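Local coordinates for reticulocyte-binding protein 2a (Plasmodium vivax, PDB 4Z8N), which probably binds a receptor on red blood cells through its helical erythrocyte-binding domain, helping the malaria parasite to invade reticulocytes, at residues A[8-13]-A[109-114]; A[35-40]-A[254-259]; A[153-158]-A[230-235]; A[171-176]-A[272-277]. All coordinates share one frame; numbering follows the deposited sequence.

Contact 1. Residues A[8-13]-A[109-114]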
loop_
_atom_site.group_PDB
_atom_site.type_symbol
_atom_site.label_atom_id
_atom_site.label_comp_id
_atom_site.label_asym_id
_atom_site.label_seq_id
_atom_site.Cartn_x
_atom_site.Cartn_y
_atom_site.Cartn_z
ATOM N N LEU A 8 4.638 -3.382 4.568
ATOM C CA LEU A 8 5.791 -2.797 3.893
ATOM C C LEU A 8 5.533 -2.509 2.418
ATOM O O LEU A 8 5.618 -3.394 1.569
ATOM C CB LEU A 8 7.019 -3.698 4.036
ATOM C CG LEU A 8 8.310 -3.073 3.495
ATOM C CD1 LEU A 8 8.566 -1.710 4.129
ATOM C CD2 LEU A 8 9.498 -3.995 3.711
ATOM N N ASP A 9 5.218 -1.253 2.133
ATOM C CA ASP A 9 5.130 -0.753 0.770
ATOM C C ASP A 9 6.094 0.419 0.646
ATOM O O ASP A 9 6.554 0.946 1.656
ATOM C CB ASP A 9 3.703 -0.325 0.427
ATOM C CG ASP A 9 2.729 -1.486 0.430
ATOM O OD1 ASP A 9 3.140 -2.609 0.071
ATOM O OD2 ASP A 9 1.552 -1.277 0.789
ATOM N N PHE A 10 6.401 0.829 -0.579
ATOM C CA PHE A 10 7.350 1.920 -0.779
ATOM C C PHE A 10 6.751 3.064 -1.588
ATOM O O PHE A 10 6.375 2.892 -2.748
ATOM C CB PHE A 10 8.615 1.398 -1.461
ATOM C CG PHE A 10 9.277 0.278 -0.715
ATOM C CD1 PHE A 10 10.002 0.531 0.441
ATOM C CD2 PHE A 10 9.162 -1.029 -1.157
ATOM C CE1 PHE A 10 10.604 -0.497 1.136
ATOM C CE2 PHE A 10 9.762 -2.064 -0.466
ATOM C CZ PHE A 10 10.486 -1.799 0.681
ATOM N N SER A 11 6.661 4.231 -0.961
ATOM C CA SER A 11 6.207 5.436 -1.644
ATOM C C SER A 11 7.412 6.253 -2.095
ATOM O O SER A 11 8.548 5.933 -1.740
ATOM C CB SER A 11 5.303 6.267 -0.736
ATOM O OG SER A 11 4.459 7.111 -1.500
ATOM N N ASN A 12 7.178 7.306 -2.871
ATOM C CA ASN A 12 8.295 8.095 -3.378
ATOM C C ASN A 12 7.992 9.560 -3.663
ATOM O O ASN A 12 7.057 10.146 -3.113
ATOM C CB ASN A 12 8.849 7.452 -4.656
ATOM C CG ASN A 12 7.869 7.507 -5.824
ATOM O OD1 ASN A 12 6.742 7.990 -5.697
ATOM N ND2 ASN A 12 8.308 7.021 -6.977
ATOM N N SER A 13 8.819 10.127 -4.537
ATOM C CA SER A 13 8.693 11.498 -5.009
ATOM C C SER A 13 7.283 11.830 -5.488
ATOM O O SER A 13 6.646 12.751 -4.978
ATOM C CB SER A 13 9.690 11.745 -6.146
ATOM O OG SER A 13 9.802 10.599 -6.978
ATOM N N ASP A 109 17.244 -1.217 3.119
ATOM C CA ASP A 109 17.586 -0.485 1.907
ATOM C C ASP A 109 17.821 -1.433 0.733
ATOM O O ASP A 109 17.450 -1.131 -0.400
ATOM C CB ASP A 109 18.823 0.384 2.136
ATOM C CG ASP A 109 19.156 1.248 0.938
ATOM O OD1 ASP A 109 18.228 1.861 0.371
ATOM O OD2 ASP A 109 20.344 1.309 0.560
ATOM N N ALA A 110 18.436 -2.579 1.008
ATOM C CA ALA A 110 18.730 -3.555 -0.038
ATOM C C ALA A 110 17.457 -4.220 -0.555
ATOM O O ALA A 110 17.321 -4.463 -1.754
ATOM C CB ALA A 110 19.710 -4.606 0.473
ATOM N N TYR A 111 16.527 -4.512 0.352
ATOM C CA TYR A 111 15.256 -5.119 -0.031
ATOM C C TYR A 111 14.421 -4.148 -0.857
ATOM O O TYR A 111 13.827 -4.533 -1.861
ATOM C CB TYR A 111 14.473 -5.575 1.207
ATOM C CG TYR A 111 13.153 -6.242 0.885
ATOM C CD1 TYR A 111 13.112 -7.433 0.171
ATOM C CD2 TYR A 111 11.949 -5.688 1.299
ATOM C CE1 TYR A 111 11.913 -8.051 -0.128
ATOM C CE2 TYR A 111 10.737 -6.301 1.005
ATOM C CZ TYR A 111 10.728 -7.482 0.291
ATOM O OH TYR A 111 9.536 -8.104 -0.008
ATOM N N LYS A 112 14.385 -2.888 -0.428
ATOM C CA LYS A 112 13.662 -1.849 -1.153
ATOM C C LYS A 112 14.156 -1.725 -2.594
ATOM O O LYS A 112 13.359 -1.588 -3.521
ATOM C CB LYS A 112 13.796 -0.502 -0.439
ATOM C CG LYS A 112 13.148 0.660 -1.180
ATOM C CD LYS A 112 13.321 1.966 -0.423
ATOM C CE LYS A 112 12.620 3.112 -1.136
ATOM N NZ LYS A 112 12.786 4.405 -0.414
ATOM N N ASN A 113 15.471 -1.784 -2.775
ATOM C CA ASN A 113 16.063 -1.669 -4.105
ATOM C C ASN A 113 15.773 -2.887 -4.972
ATOM O O ASN A 113 15.574 -2.766 -6.181
ATOM C CB ASN A 113 17.571 -1.450 -4.001
ATOM C CG ASN A 113 17.922 -0.058 -3.518
ATOM O OD1 ASN A 113 17.160 0.889 -3.712
ATOM N ND2 ASN A 113 19.083 0.076 -2.889
ATOM N N CYS A 114 15.759 -4.060 -4.349
ATOM C CA CYS A 114 15.433 -5.297 -5.045
ATOM C C CYS A 114 13.981 -5.258 -5.519
ATOM O O CYS A 114 13.657 -5.721 -6.612
ATOM C CB CYS A 114 15.679 -6.503 -4.134
ATOM S SG CYS A 114 15.236 -8.109 -4.838
#

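Contact 2. Residues A[35-40]-A[254-259]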
loop_
_atom_site.group_PDB
_atom_site.type_symbol
_atom_site.label_atom_id
_atom_site.label_comp_id
_atom_site.label_asym_id
_atom_site.label_seq_id
_atom_site.Cartn_x
_atom_site.Cartn_y
_atom_site.Cartn_z
ATOM N N LYS A 35 -11.140 -4.629 -17.546
ATOM C CA LYS A 35 -11.466 -5.925 -18.132
ATOM C C LYS A 35 -12.950 -6.272 -18.029
ATOM O O LYS A 35 -13.547 -6.710 -19.010
ATOM C CB LYS A 35 -10.630 -7.027 -17.481
ATOM C CG LYS A 35 -10.897 -8.412 -18.040
ATOM C CD LYS A 35 -9.960 -9.443 -17.432
ATOM C CE LYS A 35 -8.700 -9.601 -18.262
ATOM N NZ LYS A 35 -8.876 -10.620 -19.339
ATOM N N TYR A 36 -13.556 -6.072 -16.863
ATOM C CA TYR A 36 -14.980 -6.378 -16.732
ATOM C C TYR A 36 -15.845 -5.119 -16.785
ATOM O O TYR A 36 -17.074 -5.195 -16.737
ATOM C CB TYR A 36 -15.254 -7.171 -15.450
ATOM C CG TYR A 36 -14.988 -6.443 -14.153
ATOM C CD1 TYR A 36 -15.995 -5.726 -13.518
ATOM C CD2 TYR A 36 -13.742 -6.501 -13.543
ATOM C CE1 TYR A 36 -15.764 -5.070 -12.323
ATOM C CE2 TYR A 36 -13.501 -5.846 -12.348
ATOM C CZ TYR A 36 -14.516 -5.134 -11.742
ATOM O OH TYR A 36 -14.285 -4.482 -10.552
ATOM N N TYR A 37 -15.199 -3.964 -16.905
ATOM C CA TYR A 37 -15.912 -2.708 -17.105
ATOM C C TYR A 37 -16.631 -2.713 -18.456
ATOM O O TYR A 37 -17.810 -2.365 -18.544
ATOM C CB TYR A 37 -14.942 -1.522 -17.025
ATOM C CG TYR A 37 -15.604 -0.178 -16.788
ATOM C CD1 TYR A 37 -16.378 0.428 -17.773
ATOM C CD2 TYR A 37 -15.439 0.493 -15.580
ATOM C CE1 TYR A 37 -16.981 1.653 -17.559
ATOM C CE2 TYR A 37 -16.032 1.723 -15.358
ATOM C CZ TYR A 37 -16.802 2.298 -16.352
ATOM O OH TYR A 37 -17.398 3.520 -16.138
ATOM N N ILE A 38 -15.913 -3.118 -19.500
ATOM C CA ILE A 38 -16.414 -3.047 -20.873
ATOM C C ILE A 38 -17.017 -4.363 -21.365
ATOM O O ILE A 38 -17.059 -4.623 -22.571
ATOM C CB ILE A 38 -15.292 -2.636 -21.843
ATOM C CG1 ILE A 38 -14.136 -3.639 -21.772
ATOM C CG2 ILE A 38 -14.801 -1.236 -21.517
ATOM C CD1 ILE A 38 -13.035 -3.385 -22.782
ATOM N N THR A 39 -17.498 -5.177 -20.430
ATOM C CA THR A 39 -17.970 -6.523 -20.742
ATOM C C THR A 39 -19.172 -6.553 -21.691
ATOM O O THR A 39 -19.439 -7.573 -22.326
ATOM C CB THR A 39 -18.332 -7.293 -19.450
ATOM O OG1 THR A 39 -18.820 -8.598 -19.787
ATOM C CG2 THR A 39 -19.390 -6.546 -18.651
ATOM N N TYR A 40 -19.889 -5.441 -21.803
ATOM C CA TYR A 40 -21.071 -5.406 -22.658
ATOM C C TYR A 40 -20.815 -4.718 -23.997
ATOM O O TYR A 40 -21.691 -4.680 -24.863
ATOM C CB TYR A 40 -22.233 -4.736 -21.928
ATOM C CG TYR A 40 -23.184 -5.739 -21.321
ATOM C CD1 TYR A 40 -22.988 -6.229 -20.036
ATOM C CD2 TYR A 40 -24.267 -6.218 -22.047
ATOM C CE1 TYR A 40 -23.853 -7.157 -19.486
ATOM C CE2 TYR A 40 -25.134 -7.142 -21.507
ATOM C CZ TYR A 40 -24.925 -7.608 -20.229
ATOM O OH TYR A 40 -25.793 -8.529 -19.697
ATOM N N PHE A 254 -12.482 5.653 -18.069
ATOM C CA PHE A 254 -11.130 5.551 -17.534
ATOM C C PHE A 254 -10.985 6.263 -16.192
ATOM O O PHE A 254 -10.309 5.766 -15.294
ATOM C CB PHE A 254 -10.119 6.112 -18.538
ATOM C CG PHE A 254 -10.029 5.323 -19.820
ATOM C CD1 PHE A 254 -10.562 4.046 -19.908
ATOM C CD2 PHE A 254 -9.408 5.861 -20.934
ATOM C CE1 PHE A 254 -10.480 3.322 -21.085
ATOM C CE2 PHE A 254 -9.321 5.142 -22.115
ATOM C CZ PHE A 254 -9.859 3.871 -22.190
ATOM N N ASP A 255 -11.614 7.426 -16.060
ATOM C CA ASP A 255 -11.580 8.168 -14.803
ATOM C C ASP A 255 -12.240 7.377 -13.680
ATOM O O ASP A 255 -11.727 7.325 -12.564
ATOM C CB ASP A 255 -12.265 9.528 -14.962
ATOM C CG ASP A 255 -11.410 10.528 -15.721
ATOM O OD1 ASP A 255 -10.347 10.132 -16.244
ATOM O OD2 ASP A 255 -11.806 11.710 -15.802
ATOM N N SER A 256 -13.377 6.761 -13.985
ATOM C CA SER A 256 -14.118 5.965 -13.013
ATOM C C SER A 256 -13.306 4.777 -12.524
ATOM O O SER A 256 -13.185 4.547 -11.322
ATOM C CB SER A 256 -15.433 5.471 -13.616
ATOM O OG SER A 256 -16.254 6.557 -13.990
ATOM N N ALA A 257 -12.759 4.023 -13.470
ATOM C CA ALA A 257 -12.002 2.822 -13.150
ATOM C C ALA A 257 -10.725 3.166 -12.392
ATOM O O ALA A 257 -10.320 2.437 -11.489
ATOM C CB ALA A 257 -11.677 2.048 -14.417
ATOM N N ASN A 258 -10.101 4.280 -12.757
ATOM C CA ASN A 258 -8.869 4.710 -12.104
ATOM C C ASN A 258 -9.105 5.152 -10.660
ATOM O O ASN A 258 -8.295 4.876 -9.779
ATOM C CB ASN A 258 -8.213 5.842 -12.900
ATOM C CG ASN A 258 -6.885 6.270 -12.314
ATOM O OD1 ASN A 258 -5.889 5.553 -12.414
ATOM N ND2 ASN A 258 -6.860 7.448 -11.701
ATOM N N PHE A 259 -10.217 5.838 -10.422
ATOM C CA PHE A 259 -10.579 6.250 -9.068
ATOM C C PHE A 259 -10.839 5.044 -8.168
ATOM O O PHE A 259 -10.404 5.014 -7.014
ATOM C CB PHE A 259 -11.813 7.159 -9.096
ATOM C CG PHE A 259 -11.521 8.563 -9.546
ATOM C CD1 PHE A 259 -10.320 9.174 -9.221
ATOM C CD2 PHE A 259 -12.446 9.273 -10.294
ATOM C CE1 PHE A 259 -10.049 10.465 -9.633
ATOM C CE2 PHE A 259 -12.179 10.563 -10.710
ATOM C CZ PHE A 259 -10.981 11.160 -10.379
#

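Contact 3. Residues A[153-158]-A[230-235]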
loop_
_atom_site.group_PDB
_atom_site.type_symbol
_atom_site.label_atom_id
_atom_site.label_comp_id
_atom_site.label_asym_id
_atom_site.label_seq_id
_atom_site.Cartn_x
_atom_site.Cartn_y
_atom_site.Cartn_z
ATOM N N ILE A 153 -24.000 2.208 -14.756
ATOM C CA ILE A 153 -24.009 0.931 -14.045
ATOM C C ILE A 153 -22.756 0.763 -13.194
ATOM O O ILE A 153 -22.837 0.474 -11.999
ATOM C CB ILE A 153 -24.111 -0.258 -15.016
ATOM C CG1 ILE A 153 -25.477 -0.265 -15.704
ATOM C CG2 ILE A 153 -23.880 -1.570 -14.279
ATOM C CD1 ILE A 153 -26.636 -0.364 -14.744
ATOM N N MET A 154 -21.599 0.949 -13.820
ATOM C CA MET A 154 -20.322 0.775 -13.141
ATOM C C MET A 154 -20.134 1.796 -12.026
ATOM O O MET A 154 -19.573 1.479 -10.979
ATOM C CB MET A 154 -19.170 0.872 -14.141
ATOM C CG MET A 154 -19.116 -0.270 -15.143
ATOM S SD MET A 154 -19.016 -1.880 -14.339
ATOM C CE MET A 154 -17.561 -1.652 -13.314
ATOM N N LEU A 155 -20.599 3.019 -12.258
ATOM C CA LEU A 155 -20.500 4.071 -11.253
ATOM C C LEU A 155 -21.305 3.684 -10.020
ATOM O O LEU A 155 -20.865 3.890 -8.892
ATOM C CB LEU A 155 -20.986 5.415 -11.810
ATOM C CG LEU A 155 -20.820 6.622 -10.880
ATOM C CD1 LEU A 155 -19.356 6.821 -10.517
ATOM C CD2 LEU A 155 -21.396 7.884 -11.504
ATOM N N GLU A 156 -22.484 3.114 -10.246
ATOM C CA GLU A 156 -23.340 2.663 -9.157
ATOM C C GLU A 156 -22.667 1.537 -8.379
ATOM O O GLU A 156 -22.767 1.468 -7.153
ATOM C CB GLU A 156 -24.697 2.202 -9.693
ATOM C CG GLU A 156 -25.675 1.771 -8.612
ATOM C CD GLU A 156 -26.021 2.896 -7.654
ATOM O OE1 GLU A 156 -26.116 4.057 -8.106
ATOM O OE2 GLU A 156 -26.189 2.620 -6.448
ATOM N N ILE A 157 -21.978 0.660 -9.100
ATOM C CA ILE A 157 -21.225 -0.417 -8.471
ATOM C C ILE A 157 -20.088 0.148 -7.627
ATOM O O ILE A 157 -19.891 -0.269 -6.486
ATOM C CB ILE A 157 -20.658 -1.395 -9.515
ATOM C CG1 ILE A 157 -21.803 -2.083 -10.263
ATOM C CG2 ILE A 157 -19.758 -2.423 -8.848
ATOM C CD1 ILE A 157 -21.349 -3.070 -11.311
ATOM N N TYR A 158 -19.354 1.108 -8.185
ATOM C CA TYR A 158 -18.235 1.733 -7.479
ATOM C C TYR A 158 -18.694 2.505 -6.247
ATOM O O TYR A 158 -18.081 2.414 -5.184
ATOM C CB TYR A 158 -17.465 2.674 -8.410
ATOM C CG TYR A 158 -16.678 1.972 -9.491
ATOM C CD1 TYR A 158 -16.379 0.621 -9.392
ATOM C CD2 TYR A 158 -16.224 2.664 -10.607
ATOM C CE1 TYR A 158 -15.657 -0.024 -10.374
ATOM C CE2 TYR A 158 -15.498 2.026 -11.595
ATOM C CZ TYR A 158 -15.218 0.682 -11.473
ATOM O OH TYR A 158 -14.500 0.038 -12.451
ATOM N N GLU A 230 -13.869 9.826 -2.489
ATOM C CA GLU A 230 -14.514 11.122 -2.677
ATOM C C GLU A 230 -14.724 11.449 -4.151
ATOM O O GLU A 230 -15.734 12.044 -4.521
ATOM C CB GLU A 230 -13.698 12.229 -2.009
ATOM C CG GLU A 230 -13.777 12.220 -0.492
ATOM C CD GLU A 230 -12.966 13.332 0.140
ATOM O OE1 GLU A 230 -12.234 14.028 -0.596
ATOM O OE2 GLU A 230 -13.063 13.512 1.371
ATOM N N ASN A 231 -13.773 11.060 -4.993
ATOM C CA ASN A 231 -13.904 11.309 -6.424
ATOM C C ASN A 231 -14.988 10.438 -7.049
ATOM O O ASN A 231 -15.730 10.895 -7.919
ATOM C CB ASN A 231 -12.570 11.086 -7.137
ATOM C CG ASN A 231 -11.656 12.291 -7.040
ATOM O OD1 ASN A 231 -11.901 13.318 -7.668
ATOM N ND2 ASN A 231 -10.597 12.171 -6.247
ATOM N N VAL A 232 -15.077 9.187 -6.605
ATOM C CA VAL A 232 -16.148 8.299 -7.045
ATOM C C VAL A 232 -17.494 8.902 -6.667
ATOM O O VAL A 232 -18.407 8.974 -7.489
ATOM C CB VAL A 232 -16.019 6.886 -6.431
ATOM C CG1 VAL A 232 -17.328 6.121 -6.562
ATOM C CG2 VAL A 232 -14.886 6.116 -7.091
ATOM N N LEU A 233 -17.600 9.352 -5.420
ATOM C CA LEU A 233 -18.826 9.969 -4.931
ATOM C C LEU A 233 -19.117 11.281 -5.655
ATOM O O LEU A 233 -20.279 11.644 -5.854
ATOM C CB LEU A 233 -18.739 10.205 -3.423
ATOM C CG LEU A 233 -18.671 8.947 -2.555
ATOM C CD1 LEU A 233 -18.683 9.310 -1.077
ATOM C CD2 LEU A 233 -19.822 8.009 -2.891
ATOM N N LYS A 234 -18.064 11.989 -6.053
ATOM C CA LYS A 234 -18.239 13.248 -6.771
ATOM C C LYS A 234 -18.818 13.013 -8.165
ATOM O O LYS A 234 -19.654 13.785 -8.634
ATOM C CB LYS A 234 -16.917 14.015 -6.868
ATOM C CG LYS A 234 -16.946 15.129 -7.906
ATOM C CD LYS A 234 -15.976 16.248 -7.584
ATOM C CE LYS A 234 -16.542 17.591 -8.030
ATOM N NZ LYS A 234 -18.006 17.515 -8.322
ATOM N N LEU A 235 -18.383 11.939 -8.817
ATOM C CA LEU A 235 -18.876 11.598 -10.149
ATOM C C LEU A 235 -20.387 11.382 -10.148
ATOM O O LEU A 235 -21.065 11.670 -11.135
ATOM C CB LEU A 235 -18.168 10.349 -10.678
ATOM C CG LEU A 235 -16.682 10.517 -10.993
ATOM C CD1 LEU A 235 -16.097 9.217 -11.526
ATOM C CD2 LEU A 235 -16.470 11.656 -11.985
#

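Contact 4. Residues A[171-176]-A[272-277]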
loop_
_atom_site.group_PDB
_atom_site.type_symbol
_atom_site.label_atom_id
_atom_site.label_comp_id
_atom_site.label_asym_id
_atom_site.label_seq_id
_atom_site.Cartn_x
_atom_site.Cartn_y
_atom_site.Cartn_z
ATOM N N VAL A 171 -8.300 6.395 9.913
ATOM C CA VAL A 171 -7.644 7.684 10.079
ATOM C C VAL A 171 -7.511 8.080 11.541
ATOM O O VAL A 171 -6.432 8.464 11.991
ATOM C CB VAL A 171 -8.406 8.797 9.341
ATOM C CG1 VAL A 171 -7.640 10.110 9.424
ATOM C CG2 VAL A 171 -8.645 8.403 7.896
ATOM N N ASN A 172 -8.616 7.991 12.274
ATOM C CA ASN A 172 -8.628 8.363 13.682
ATOM C C ASN A 172 -7.736 7.453 14.509
ATOM O O ASN A 172 -7.058 7.911 15.426
ATOM C CB ASN A 172 -10.054 8.345 14.236
ATOM C CG ASN A 172 -10.922 9.431 13.635
ATOM O OD1 ASN A 172 -10.424 10.466 13.191
ATOM N ND2 ASN A 172 -12.229 9.202 13.619
ATOM N N TYR A 173 -7.726 6.166 14.182
ATOM C CA TYR A 173 -6.855 5.235 14.888
ATOM C C TYR A 173 -5.387 5.576 14.651
ATOM O O TYR A 173 -4.620 5.717 15.603
ATOM C CB TYR A 173 -7.134 3.791 14.470
ATOM C CG TYR A 173 -6.238 2.788 15.165
ATOM C CD1 TYR A 173 -6.191 2.718 16.553
ATOM C CD2 TYR A 173 -5.437 1.918 14.437
ATOM C CE1 TYR A 173 -5.370 1.807 17.196
ATOM C CE2 TYR A 173 -4.616 1.003 15.069
ATOM C CZ TYR A 173 -4.586 0.951 16.448
ATOM O OH TYR A 173 -3.770 0.043 17.083
ATOM N N LEU A 174 -5.002 5.712 13.382
ATOM C CA LEU A 174 -3.623 6.043 13.027
ATOM C C LEU A 174 -3.162 7.335 13.691
ATOM O O LEU A 174 -2.071 7.395 14.257
ATOM C CB LEU A 174 -3.470 6.162 11.509
ATOM C CG LEU A 174 -3.655 4.882 10.695
ATOM C CD1 LEU A 174 -3.425 5.145 9.212
ATOM C CD2 LEU A 174 -2.727 3.794 11.200
ATOM N N SER A 175 -4.007 8.359 13.621
ATOM C CA SER A 175 -3.694 9.668 14.181
ATOM C C SER A 175 -3.547 9.621 15.703
ATOM O O SER A 175 -2.650 10.245 16.273
ATOM C CB SER A 175 -4.778 10.673 13.788
ATOM O OG SER A 175 -4.599 11.912 14.450
ATOM N N THR A 176 -4.433 8.877 16.355
ATOM C CA THR A 176 -4.435 8.798 17.809
ATOM C C THR A 176 -3.268 7.950 18.314
ATOM O O THR A 176 -2.624 8.290 19.309
ATOM C CB THR A 176 -5.769 8.229 18.330
ATOM O OG1 THR A 176 -6.838 9.083 17.912
ATOM C CG2 THR A 176 -5.773 8.160 19.838
ATOM N N THR A 272 -4.427 -4.770 6.671
ATOM C CA THR A 272 -3.333 -5.543 7.256
ATOM C C THR A 272 -2.350 -4.671 8.038
ATOM O O THR A 272 -1.681 -5.149 8.951
ATOM C CB THR A 272 -2.564 -6.327 6.173
ATOM O OG1 THR A 272 -2.148 -5.436 5.132
ATOM C CG2 THR A 272 -3.447 -7.414 5.574
ATOM N N THR A 273 -2.271 -3.394 7.677
ATOM C CA THR A 273 -1.418 -2.437 8.379
ATOM C C THR A 273 -1.850 -2.286 9.837
ATOM O O THR A 273 -1.017 -2.226 10.744
ATOM C CB THR A 273 -1.443 -1.060 7.680
ATOM O OG1 THR A 273 -0.685 -1.127 6.467
ATOM C CG2 THR A 273 -0.853 0.016 8.570
ATOM N N THR A 274 -3.160 -2.249 10.050
ATOM C CA THR A 274 -3.739 -2.133 11.384
ATOM C C THR A 274 -3.379 -3.329 12.265
ATOM O O THR A 274 -3.054 -3.170 13.443
ATOM C CB THR A 274 -5.272 -2.007 11.307
ATOM O OG1 THR A 274 -5.618 -0.910 10.452
ATOM C CG2 THR A 274 -5.872 -1.784 12.692
ATOM N N ALA A 275 -3.444 -4.524 11.686
ATOM C CA ALA A 275 -3.121 -5.749 12.408
ATOM C C ALA A 275 -1.652 -5.778 12.817
ATOM O O ALA A 275 -1.296 -6.327 13.860
ATOM C CB ALA A 275 -3.456 -6.969 11.562
ATOM N N ALA A 276 -0.799 -5.193 11.983
ATOM C CA ALA A 276 0.624 -5.136 12.285
ATOM C C ALA A 276 0.867 -4.235 13.492
ATOM O O ALA A 276 1.673 -4.552 14.361
ATOM C CB ALA A 276 1.408 -4.648 11.080
ATOM N N LEU A 277 0.152 -3.117 13.548
ATOM C CA LEU A 277 0.269 -2.189 14.668
ATOM C C LEU A 277 -0.135 -2.836 15.991
ATOM O O LEU A 277 0.485 -2.588 17.025
ATOM C CB LEU A 277 -0.576 -0.945 14.413
ATOM C CG LEU A 277 -0.046 -0.030 13.311
ATOM C CD1 LEU A 277 -1.025 1.097 13.057
ATOM C CD2 LEU A 277 1.322 0.516 13.697
HETATM O O HOH W 1 -4.141 -2.571 15.953
#

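Contact 1. Residues A[8-13]-A[109-114]
Phe10 lies against the side chain of Lys112, where the N-terminal beta hairpin of strands 9-11 and 17-19 packs on helix 94-115 of the erythrocyte-binding domain. Lys112 CG sits over one face of the ring, 3.8 Å from its centroid and 21° off the normal, which makes a CH-pi contact. CB and CD of Lys112 also lie close to this ring, so the aliphatic stem rather than the amine does the touching. The lysine chain is fully extended, with CG anti to the backbone N (chi1 176°), and this carries the stem obliquely across Phe10. At the ring edge stands Tyr111, with its CD2 4.2 Å from Phe10 CZ. Leu8 reaches the edge of the tyrosine ring through one methyl, and the two side chains run past each other in opposite directions. The contact has no hydrogen bond and is held by apolar packing.

Further out, backbone bonds between Phe10 and Ile18 hold the hairpin together. Asp9 OD2 forms a salt bridge with Arg269 and accepts a hydrogen bond from His221. A disulfide links Cys114 of the helix to Cys70. At the Leu8 end, the CD2 methyl is 3.8 Å from Tyr111 CE2.

Contact 2. Residues A[35-40]-A[254-259]
Ser256 OG is hydrogen-bonded to the backbone O of Leu252, one turn earlier in helix 246-297, and the serine meets Tyr37 across the contact mainly through its CB. Tyr37 OH lies 3.7 Å from Ser256 CB. The two hydroxyl oxygens are farther apart, with Tyr37 OH 3.9 Å from Ser256 OG, and they do not bond to each other. Ser256 OG stands beside its own backbone N (chi1 -61°), a rotation that suits the bond to Leu252.

Tyr37 comes from the last turn of helix 26-37. Its CG is anti to the backbone N (chi1 -162°), which brings the ring up to helix 246-297. Ala257 meets the ring nearer its base, where Ala257 CB is 4.2 Å from Tyr37 CD2. Both small side chains approach the ring obliquely. The backbones also come closest here, with Tyr37 CA 7.8 Å from Ala257 CA. The Tyr37 ring lies between the two helices. All three residues are buried, and packing alone joins them. This is helix packing in the erythrocyte-binding domain, with 254-259 in its Rh5 coiled-coil region.

Other aromatic groups complete the setting. Tyr253 meets the Tyr37 ring with the planes at about 45°. Tyr151, Met154 and Tyr158 of helix 149-162 also touch Tyr37. The end of helix 26-37 is therefore packed against both helix 149-162 and helix 246-297, while Leu235 of helix 199-237 reaches Ser256.

Contact 3. Residues A[153-158]-A[230-235]
Leu155 turns its CG anti to the backbone N (chi1 -175°), which carries both methyls across to helix 199-237. Tyr158 takes a different rotation, with CG beside the backbone N (chi1 -70°), and its ring leads away from that helix while CB remains at the contact. Within 153-158 these two residues, one turn apart, meet Val232 and Leu235. Val159 and Tyr151 of the same helix add to the contact.

Leu155 CD1 lies 3.7 Å from Leu235 CB, as the two leucine side chains cross obliquely. The same methyl is 3.8 Å from the backbone O of Val232. The other branch follows the backbone of the next turn, with Leu155 CD2 3.8 Å from Leu235 O. Leucine methyls thus meet main-chain atoms as well as side chains. Val232 answers with CG1, which is 3.9 Å from Tyr158 CB and equally near the tyrosine carbonyl carbon. The closest pair of CA atoms is also here, with Tyr158 CA 6.9 Å from Val232 CA.

No hydrogen bond links the segments. Their axes pass within 9.7 Å and run at 137°, so the pair is roughly antiparallel but clearly splayed. The contact is plain helix-helix packing within the Rh5 coiled-coil domain.

The Tyr158 ring stacks with Tyr260 of helix 246-297 and also touches Tyr37 of helix 26-37. Phe259 of helix 246-297 touches Val232 and Leu235. Helix 246-297 therefore packs against both helix 149-162 and helix 199-237.

Contact 4. Residues A[171-176]-A[272-277]
Tyr173 and Leu174 meet helix 246-297 from helix 168-194, just after Asn172, whose backbone O is gripped twice within its own helix. Thr176 N makes the usual helical bond to this oxygen, and Thr176 OG1 donates a second one of 2.8 Å to Asn172 O. The two donors arrive from opposite faces of the carbonyl plane, the hydroxyl tilted 27° out of it.

Tyr173 reaches the other helix with its ring, with CG anti to the backbone N (chi1 179°). Tyr173 CE2 lies 3.9 Å from Thr274 CG2, and Leu277 CD1 approaches the same ring atom. Both methyls come in obliquely. The tyrosine and Leu277 run past each other in opposite directions. Beyond the ring, a water joins the helices. It lies 2.9 Å from Tyr173 OH and donates a hydrogen bond to Thr274 O at 2.8 Å. The backbone oxygen of a helix turn thus gains a bridge to the phenol group.

This is packing between two long helices of the Rh5 coiled-coil domain. The local axes run in broadly the same direction, at 34°, and are 11.7 Å apart. The contact is made through side-chain ends and one water.

Leu174 follows on the buried side. Its CD2 is 3.7 Å from Leu277 CD1, and the two leucines cross at about a right angle. Helix 199-237 adjoins this side, where Thr222 touches Leu174 and Ile214 touches Leu277.

From the N terminus, contact 1 closes first, joining the opening hairpin to helix 94-115. Contact 2 starts inside that loop, at the end of helix 26-37, and ends on helix 246-297, so contacts 1 and 2 cross. Contact 3 is nested within the loop of contact 2 and joins helices 149-162 and 199-237. Contact 4 opens on helix 168-194 and closes last on helix 246-297, crossing contacts 2 and 3. Contacts 2 and 3 touch, with centres about 11 Å apart. Contacts 2 and 4 share helix 246-297, with centres about 31 Å apart. This long helix thus ties distant parts of the domain together.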